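Local structure of O-methyltransferase (Coxiella burnetii, 3TR6) at residues A148-A151 and N152-L155; S188-N191 and Q192-R195; F197-K200 and V201-D204. The protein probably transfers a methyl group from S-adenosylmethionine to a hydroxyl group of an acceptor, and holds S-adenosylhomocysteine and a nickel ion here. All coordinates share one frame; numbering follows the deposited sequence.

The three contacts come in series along the chain, and each is local. Interaction 1 leads from the loop after strand 141-146 into helix 153-163, beside the bound S-adenosylhomocysteine. Interactions 2 and 3 lie on one helix, 189-203, at its start and its end, with centres about 14 Å apart. This helix packs beside helix 153-163. The centre of interaction 1 is about 11 Å from that of interaction 2 and about 14 Å from that of interaction 3. K150 meets N190 and T153 meets I194, while D154 forms a salt bridge with K200. Helix 189-203 thus joins the cofactor-side loop to a face that meets the second subunit.

Interaction 1. Residues A148-A151 and N152-L155; sequences ADKA and NTDL. With SAH (S-adenosyl-L-homocysteine), chain C.
The D149 side chain turns CG between its own backbone N and carbonyl carbon (chi1 46°), and N152 holds its CG on the backbone N side. These torsions bring carboxylate and amide together where the loop after strand 141-146 enters helix 153-163. The fold is the Rossmann-like one of S-adenosylmethionine-dependent methyltransferases, and this loop lines the cofactor pocket. N152 ND2 donates to D149 OD2 at 2.8 Å, with a bent N-H...O angle of 132°. The oxygen is approached nearly end-on, along its C-O bond. The carboxylate and amide planes stand almost perpendicular, 86° apart, and OD2 lies out of the amide plane. The same two residues are joined through the backbone: N152 N donates to D149 O at 3.3 Å. N152 is the N-cap residue by position, but its side chain makes no capping bond. Its ND2 bonds to the carboxylate of D149 instead.

The other carboxylate oxygen, D149 OD1, accepts a hydrogen bond from Y156 OH. D149 OD1 also faces the adenine, where N7 is the nearest atom at 3.1 Å, a proximity only. The two carboxylate oxygens thus have different polar partners, which should limit rotation of the group beside the base. A148 packs by the ribose, its CA 3.4 Å from O4'. D96, T48, S78, D147 and the A125 backbone N also bind the ligand.

K150 folds back over the loop. Its NZ donates to A148 O at 3.1 Å, in the carbonyl plane and on a lone pair. The nearest atom of the K150 side chain is about 4 Å from the nickel ion, whose protein ligands are D147, D173 and N174. One water donates to A151 O at 3.2 Å and accepts a weak bond from L155 N at 3.4 Å.

Interaction 2. Residues S188-N191 and Q192-R195; sequences SENN and QLIR
R195 N donates to N191 O at 3.0 Å, and Q192 N donates to S188 O at 3.1 Å. L193 N to E189 O and I194 N to N190 O, both 3.2 Å, complete four successive i to i+4 bonds. They form the first turns of helix 189-203, with S188 at the N-cap position. S188 OG bonds to N186 in the preceding loop.

Among the side chains, N191 and R195 meet most closely. N191 swings CG anti to its backbone N (chi1 -162°), and ND2 comes to 3.6 Å from R195 CD. The amide thus meets the aliphatic part of the arginine and not the guanidinium. The polar ends have other partners: R195 NH1 bonds to V181 O, and N191 ND2 makes a weak bond to Q180 O. R195 also packs on Y18 of the second subunit. Further round the helix, L193 CD1 sits 4.2 Å from both E189 OE2 and N190 OD1, a loose van der Waals touch of a methyl on two side-chain oxygens.

The backbone bonds therefore hold this helix start together. Its side chains touch one another by packing, and N191 ND2 (weakly) and R195 NH1 tie it to the carbonyls of Q180 and V181.

Interaction 3. Residues F197-K200 and V201-D204; sequences FNQK and VYKD
V201 lies over one face of the F197 ring, one helical turn on. V201 CG2 is 3.8 Å from the ring centroid and 25° off the normal, a CH-pi contact. The methyl is offset toward the rim, so CZ of F197 is the ring atom nearest V201 CG2, at 3.5 Å. F197 has CG anti to its backbone N (chi1 172°), which carries the ring along the helix toward V201.

Q199 and Y202 run alongside each other in the same direction, their amide and ring planes 85° apart. Q199 OE1 approaches Y202 CD2 obliquely at 4.0 Å.

Helix 153-163 brings Y157 edge-to-face against the F197 ring, and K200 reaches the same helix, where NZ forms salt bridges with D154 and E158. In the second subunit, L24 O bonds to Y202 OH and Y18 OH to N198 ND2. Behind the side chains, V201 N donates to F197 O and Y202 N to N198 O, both at 3.0 Å. At the end of the helix, K200 O receives only weak bonds from K203 N and D204 N. D204 leaves helical geometry, and its carboxylate holds R206 and Y157. This is the C-terminal turn of helix 189-203, packed between helix 153-163 of the Rossmann-like fold and the second subunit.

Interaction 1. Residues A148-A151 and N152-L155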
loop_
_atom_site.group_PDB
_atom_site.type_symbol
_atom_site.label_atom_id
_atom_site.label_comp_id
_atom_site.label_asym_id
_atom_site.label_seq_id
_atom_site.Cartn_x
_atom_site.Cartn_y
_atom_site.Cartn_z
ATOM N N ALA A 148 -7.104 18.105 2.416
ATOM C CA ALA A 148 -7.875 19.336 2.574
ATOM C C ALA A 148 -7.763 20.218 1.331
ATOM O O ALA A 148 -7.776 19.721 0.207
ATOM C CB ALA A 148 -7.419 20.091 3.812
ATOM N N ASP A 149 -7.660 21.527 1.531
ATOM C CA ASP A 149 -7.486 22.446 0.410
ATOM C C ASP A 149 -6.180 22.149 -0.323
ATOM O O ASP A 149 -5.106 22.154 0.279
ATOM C CB ASP A 149 -7.538 23.906 0.879
ATOM C CG ASP A 149 -6.690 24.158 2.118
ATOM O OD1 ASP A 149 -6.851 23.423 3.116
ATOM O OD2 ASP A 149 -5.863 25.096 2.095
ATOM N N LYS A 150 -6.276 21.895 -1.625
ATOM C CA LYS A 150 -5.129 21.428 -2.404
ATOM C C LYS A 150 -4.042 22.486 -2.586
ATOM O O LYS A 150 -2.876 22.154 -2.784
ATOM C CB LYS A 150 -5.574 20.883 -3.765
ATOM C CG LYS A 150 -6.722 19.886 -3.691
ATOM C CD LYS A 150 -6.462 18.783 -2.671
ATOM C CE LYS A 150 -7.683 17.876 -2.530
ATOM N NZ LYS A 150 -7.633 17.018 -1.313
ATOM N N ALA A 151 -4.425 23.757 -2.524
ATOM C CA ALA A 151 -3.461 24.840 -2.679
ATOM C C ALA A 151 -2.349 24.752 -1.632
ATOM O O ALA A 151 -1.209 25.149 -1.882
ATOM C CB ALA A 151 -4.162 26.191 -2.601
ATOM N N ASN A 152 -2.688 24.216 -0.463
ATOM C CA ASN A 152 -1.755 24.163 0.655
ATOM C C ASN A 152 -1.083 22.813 0.889
ATOM O O ASN A 152 -0.517 22.591 1.960
ATOM C CB ASN A 152 -2.451 24.598 1.949
ATOM C CG ASN A 152 -2.502 26.103 2.110
ATOM O OD1 ASN A 152 -1.588 26.813 1.689
ATOM N ND2 ASN A 152 -3.570 26.596 2.727
ATOM N N THR A 153 -1.131 21.909 -0.088
ATOM C CA THR A 153 -0.595 20.568 0.148
ATOM C C THR A 153 0.913 20.577 0.402
ATOM O O THR A 153 1.402 19.790 1.208
ATOM C CB THR A 153 -0.941 19.543 -0.975
ATOM O OG1 THR A 153 -0.074 19.736 -2.097
ATOM C CG2 THR A 153 -2.391 19.668 -1.409
ATOM N N ASP A 154 1.647 21.459 -0.273
ATOM C CA ASP A 154 3.092 21.545 -0.050
ATOM C C ASP A 154 3.389 22.008 1.370
ATOM O O ASP A 154 4.207 21.410 2.068
ATOM C CB ASP A 154 3.770 22.475 -1.060
ATOM C CG ASP A 154 5.289 22.383 -1.006
ATOM O OD1 ASP A 154 5.849 21.461 -1.632
ATOM O OD2 ASP A 154 5.921 23.222 -0.332
ATOM N N LEU A 155 2.718 23.076 1.792
ATOM C CA LEU A 155 2.796 23.538 3.172
ATOM C C LEU A 155 2.516 22.401 4.152
ATOM O O LEU A 155 3.352 22.088 4.998
ATOM C CB LEU A 155 1.807 24.680 3.414
ATOM C CG LEU A 155 1.693 25.158 4.866
ATOM C CD1 LEU A 155 3.024 25.713 5.356
ATOM C CD2 LEU A 155 0.592 26.193 5.008
HETATM N N SAH C . -10.817 13.103 4.263
HETATM C CA SAH C . -12.117 13.682 4.067
HETATM C CB SAH C . -12.145 14.586 2.846
HETATM C CG SAH C . -12.278 16.069 3.106
HETATM S SD SAH C . -12.534 17.131 1.692
HETATM C C SAH C . -13.130 12.602 3.905
HETATM O O SAH C . -14.243 12.876 3.377
HETATM O OXT SAH C . -12.889 11.429 4.285
HETATM C "C5'" SAH C . -11.794 18.728 1.991
HETATM C "C4'" SAH C . -12.018 19.319 3.277
HETATM O "O4'" SAH C . -10.954 20.292 3.563
HETATM C "C3'" SAH C . -13.285 20.080 3.285
HETATM O "O3'" SAH C . -14.095 19.595 4.275
HETATM C "C2'" SAH C . -12.902 21.471 3.573
HETATM O "O2'" SAH C . -13.808 22.058 4.421
HETATM C "C1'" SAH C . -11.584 21.332 4.243
HETATM N N9 SAH C . -10.735 22.519 4.245
HETATM C C8 SAH C . -10.610 23.426 3.264
HETATM N N7 SAH C . -9.723 24.350 3.668
HETATM C C5 SAH C . -9.284 24.030 4.902
HETATM C C6 SAH C . -8.379 24.614 5.794
HETATM N N6 SAH C . -7.695 25.822 5.458
HETATM N N1 SAH C . -8.164 24.018 6.980
HETATM C C2 SAH C . -8.799 22.886 7.312
HETATM N N3 SAH C . -9.673 22.304 6.480
HETATM C C4 SAH C . -9.931 22.852 5.275
HETATM O O HOH W 1 1.450 25.558 -0.191
#

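Interaction 2. Residues S188-N191 and Q192-R195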
loop_
_atom_site.group_PDB
_atom_site.type_symbol
_atom_site.label_atom_id
_atom_site.label_comp_id
_atom_site.label_asym_id
_atom_site.label_seq_id
_atom_site.Cartn_x
_atom_site.Cartn_y
_atom_site.Cartn_z
ATOM N N SER A 188 -4.617 24.695 -15.355
ATOM C CA SER A 188 -5.372 25.297 -14.262
ATOM C C SER A 188 -4.455 25.463 -13.048
ATOM O O SER A 188 -3.546 24.659 -12.837
ATOM C CB SER A 188 -6.612 24.470 -13.911
ATOM O OG SER A 188 -6.275 23.139 -13.576
ATOM N N GLU A 189 -4.682 26.516 -12.268
ATOM C CA GLU A 189 -3.826 26.832 -11.126
ATOM C C GLU A 189 -3.504 25.606 -10.274
ATOM O O GLU A 189 -2.336 25.305 -10.014
ATOM C CB GLU A 189 -4.466 27.926 -10.263
ATOM C CG GLU A 189 -3.910 28.034 -8.845
ATOM C CD GLU A 189 -2.478 28.548 -8.799
ATOM O OE1 GLU A 189 -1.809 28.570 -9.855
ATOM O OE2 GLU A 189 -2.022 28.933 -7.698
ATOM N N ASN A 190 -4.546 24.900 -9.848
ATOM C CA ASN A 190 -4.376 23.748 -8.970
ATOM C C ASN A 190 -3.657 22.575 -9.629
ATOM O O ASN A 190 -2.937 21.825 -8.968
ATOM C CB ASN A 190 -5.723 23.300 -8.398
ATOM C CG ASN A 190 -5.893 23.687 -6.941
ATOM O OD1 ASN A 190 -5.069 24.410 -6.380
ATOM N ND2 ASN A 190 -6.966 23.208 -6.321
ATOM N N ASN A 191 -3.849 22.416 -10.932
ATOM C CA ASN A 191 -3.201 21.325 -11.645
ATOM C C ASN A 191 -1.690 21.517 -11.715
ATOM O O ASN A 191 -0.930 20.562 -11.569
ATOM C CB ASN A 191 -3.788 21.165 -13.046
ATOM C CG ASN A 191 -3.467 19.821 -13.656
ATOM O OD1 ASN A 191 -4.039 18.802 -13.268
ATOM N ND2 ASN A 191 -2.552 19.809 -14.618
ATOM N N GLN A 192 -1.258 22.754 -11.927
ATOM C CA GLN A 192 0.167 23.058 -11.966
ATOM C C GLN A 192 0.822 22.899 -10.591
ATOM O O GLN A 192 1.990 22.528 -10.494
ATOM C CB GLN A 192 0.402 24.466 -12.521
ATOM C CG GLN A 192 0.273 24.565 -14.036
ATOM C CD GLN A 192 1.389 23.836 -14.772
ATOM O OE1 GLN A 192 1.160 22.816 -15.425
ATOM N NE2 GLN A 192 2.604 24.366 -14.674
ATOM N N LEU A 193 0.063 23.178 -9.535
ATOM C CA LEU A 193 0.563 23.011 -8.173
ATOM C C LEU A 193 0.831 21.546 -7.840
ATOM O O LEU A 193 1.830 21.224 -7.194
ATOM C CB LEU A 193 -0.411 23.600 -7.148
ATOM C CG LEU A 193 -0.270 25.089 -6.847
ATOM C CD1 LEU A 193 -1.078 25.443 -5.614
ATOM C CD2 LEU A 193 1.192 25.460 -6.652
ATOM N N ILE A 194 -0.067 20.669 -8.277
ATOM C CA ILE A 194 0.050 19.243 -7.993
ATOM C C ILE A 194 1.112 18.584 -8.866
ATOM O O ILE A 194 1.807 17.670 -8.426
ATOM C CB ILE A 194 -1.299 18.518 -8.151
ATOM C CG1 ILE A 194 -2.292 19.033 -7.110
ATOM C CG2 ILE A 194 -1.120 17.016 -8.007
ATOM C CD1 ILE A 194 -1.716 19.091 -5.706
ATOM N N ARG A 195 1.239 19.051 -10.104
ATOM C CA ARG A 195 2.298 18.564 -10.977
ATOM C C ARG A 195 3.652 18.952 -10.397
ATOM O O ARG A 195 4.588 18.153 -10.375
ATOM C CB ARG A 195 2.138 19.112 -12.398
ATOM C CG ARG A 195 1.079 18.390 -13.219
ATOM C CD ARG A 195 0.974 18.954 -14.627
ATOM N NE ARG A 195 2.285 19.081 -15.258
ATOM C CZ ARG A 195 2.889 18.110 -15.937
ATOM N NH1 ARG A 195 2.299 16.930 -16.084
ATOM N NH2 ARG A 195 4.084 18.321 -16.473
#

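Interaction 3. Residues F197-K200 and V201-D204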
loop_
_atom_site.group_PDB
_atom_site.type_symbol
_atom_site.label_atom_id
_atom_site.label_comp_id
_atom_site.label_asym_id
_atom_site.label_seq_id
_atom_site.Cartn_x
_atom_site.Cartn_y
_atom_site.Cartn_z
ATOM N N PHE A 197 4.192 19.556 -7.270
ATOM C CA PHE A 197 4.315 18.845 -5.999
ATOM C C PHE A 197 4.763 17.397 -6.174
ATOM O O PHE A 197 5.623 16.911 -5.436
ATOM C CB PHE A 197 2.990 18.888 -5.227
ATOM C CG PHE A 197 2.974 18.023 -3.997
ATOM C CD1 PHE A 197 3.480 18.490 -2.792
ATOM C CD2 PHE A 197 2.452 16.740 -4.045
ATOM C CE1 PHE A 197 3.467 17.690 -1.658
ATOM C CE2 PHE A 197 2.436 15.936 -2.915
ATOM C CZ PHE A 197 2.942 16.411 -1.721
ATOM N N ASN A 198 4.173 16.709 -7.148
ATOM C CA ASN A 198 4.515 15.318 -7.414
ATOM C C ASN A 198 5.984 15.133 -7.770
ATOM O O ASN A 198 6.609 14.161 -7.353
ATOM C CB ASN A 198 3.623 14.737 -8.513
ATOM C CG ASN A 198 2.191 14.534 -8.058
ATOM O OD1 ASN A 198 1.917 14.404 -6.867
ATOM N ND2 ASN A 198 1.268 14.499 -9.012
ATOM N N GLN A 199 6.530 16.068 -8.543
ATOM C CA GLN A 199 7.945 16.032 -8.899
ATOM C C GLN A 199 8.818 16.320 -7.685
ATOM O O GLN A 199 9.878 15.720 -7.513
ATOM C CB GLN A 199 8.254 17.030 -10.016
ATOM C CG GLN A 199 7.680 16.642 -11.370
ATOM C CD GLN A 199 8.342 15.401 -11.963
ATOM O OE1 GLN A 199 9.403 14.967 -11.504
ATOM N NE2 GLN A 199 7.716 14.827 -12.992
ATOM N N LYS A 200 8.364 17.242 -6.845
ATOM C CA LYS A 200 9.076 17.591 -5.623
ATOM C C LYS A 200 9.230 16.375 -4.705
ATOM O O LYS A 200 10.326 16.095 -4.213
ATOM C CB LYS A 200 8.355 18.732 -4.900
ATOM C CG LYS A 200 9.032 19.208 -3.629
ATOM C CD LYS A 200 8.381 18.608 -2.395
ATOM C CE LYS A 200 8.819 19.338 -1.135
ATOM N NZ LYS A 200 8.449 20.783 -1.173
ATOM N N VAL A 201 8.133 15.655 -4.488
ATOM C CA VAL A 201 8.145 14.467 -3.640
ATOM C C VAL A 201 8.984 13.342 -4.244
ATOM O O VAL A 201 9.736 12.671 -3.540
ATOM C CB VAL A 201 6.717 13.954 -3.362
ATOM C CG1 VAL A 201 6.760 12.556 -2.764
ATOM C CG2 VAL A 201 5.978 14.908 -2.444
ATOM N N TYR A 202 8.847 13.143 -5.549
ATOM C CA TYR A 202 9.612 12.128 -6.264
ATOM C C TYR A 202 11.122 12.356 -6.130
ATOM O O TYR A 202 11.908 11.405 -6.120
ATOM C CB TYR A 202 9.200 12.109 -7.741
ATOM C CG TYR A 202 9.998 11.155 -8.597
ATOM C CD1 TYR A 202 9.990 9.792 -8.339
ATOM C CD2 TYR A 202 10.751 11.619 -9.668
ATOM C CE1 TYR A 202 10.718 8.916 -9.118
ATOM C CE2 TYR A 202 11.482 10.752 -10.455
ATOM C CZ TYR A 202 11.461 9.400 -10.176
ATOM O OH TYR A 202 12.183 8.528 -10.957
ATOM N N LYS A 203 11.517 13.622 -6.020
ATOM C CA LYS A 203 12.926 13.985 -5.919
ATOM C C LYS A 203 13.384 14.129 -4.470
ATOM O O LYS A 203 14.582 14.160 -4.190
ATOM C CB LYS A 203 13.202 15.283 -6.689
ATOM C CG LYS A 203 13.272 15.109 -8.196
ATOM C CD LYS A 203 14.321 14.064 -8.557
ATOM C CE LYS A 203 14.434 13.868 -10.060
ATOM N NZ LYS A 203 15.426 12.809 -10.401
ATOM N N ASP A 204 12.425 14.220 -3.554
ATOM C CA ASP A 204 12.724 14.441 -2.142
ATOM C C ASP A 204 13.481 13.263 -1.523
ATOM O O ASP A 204 12.964 12.150 -1.445
ATOM C CB ASP A 204 11.435 14.727 -1.369
ATOM C CG ASP A 204 11.691 15.146 0.062
ATOM O OD1 ASP A 204 12.873 15.267 0.442
ATOM O OD2 ASP A 204 10.713 15.367 0.806
#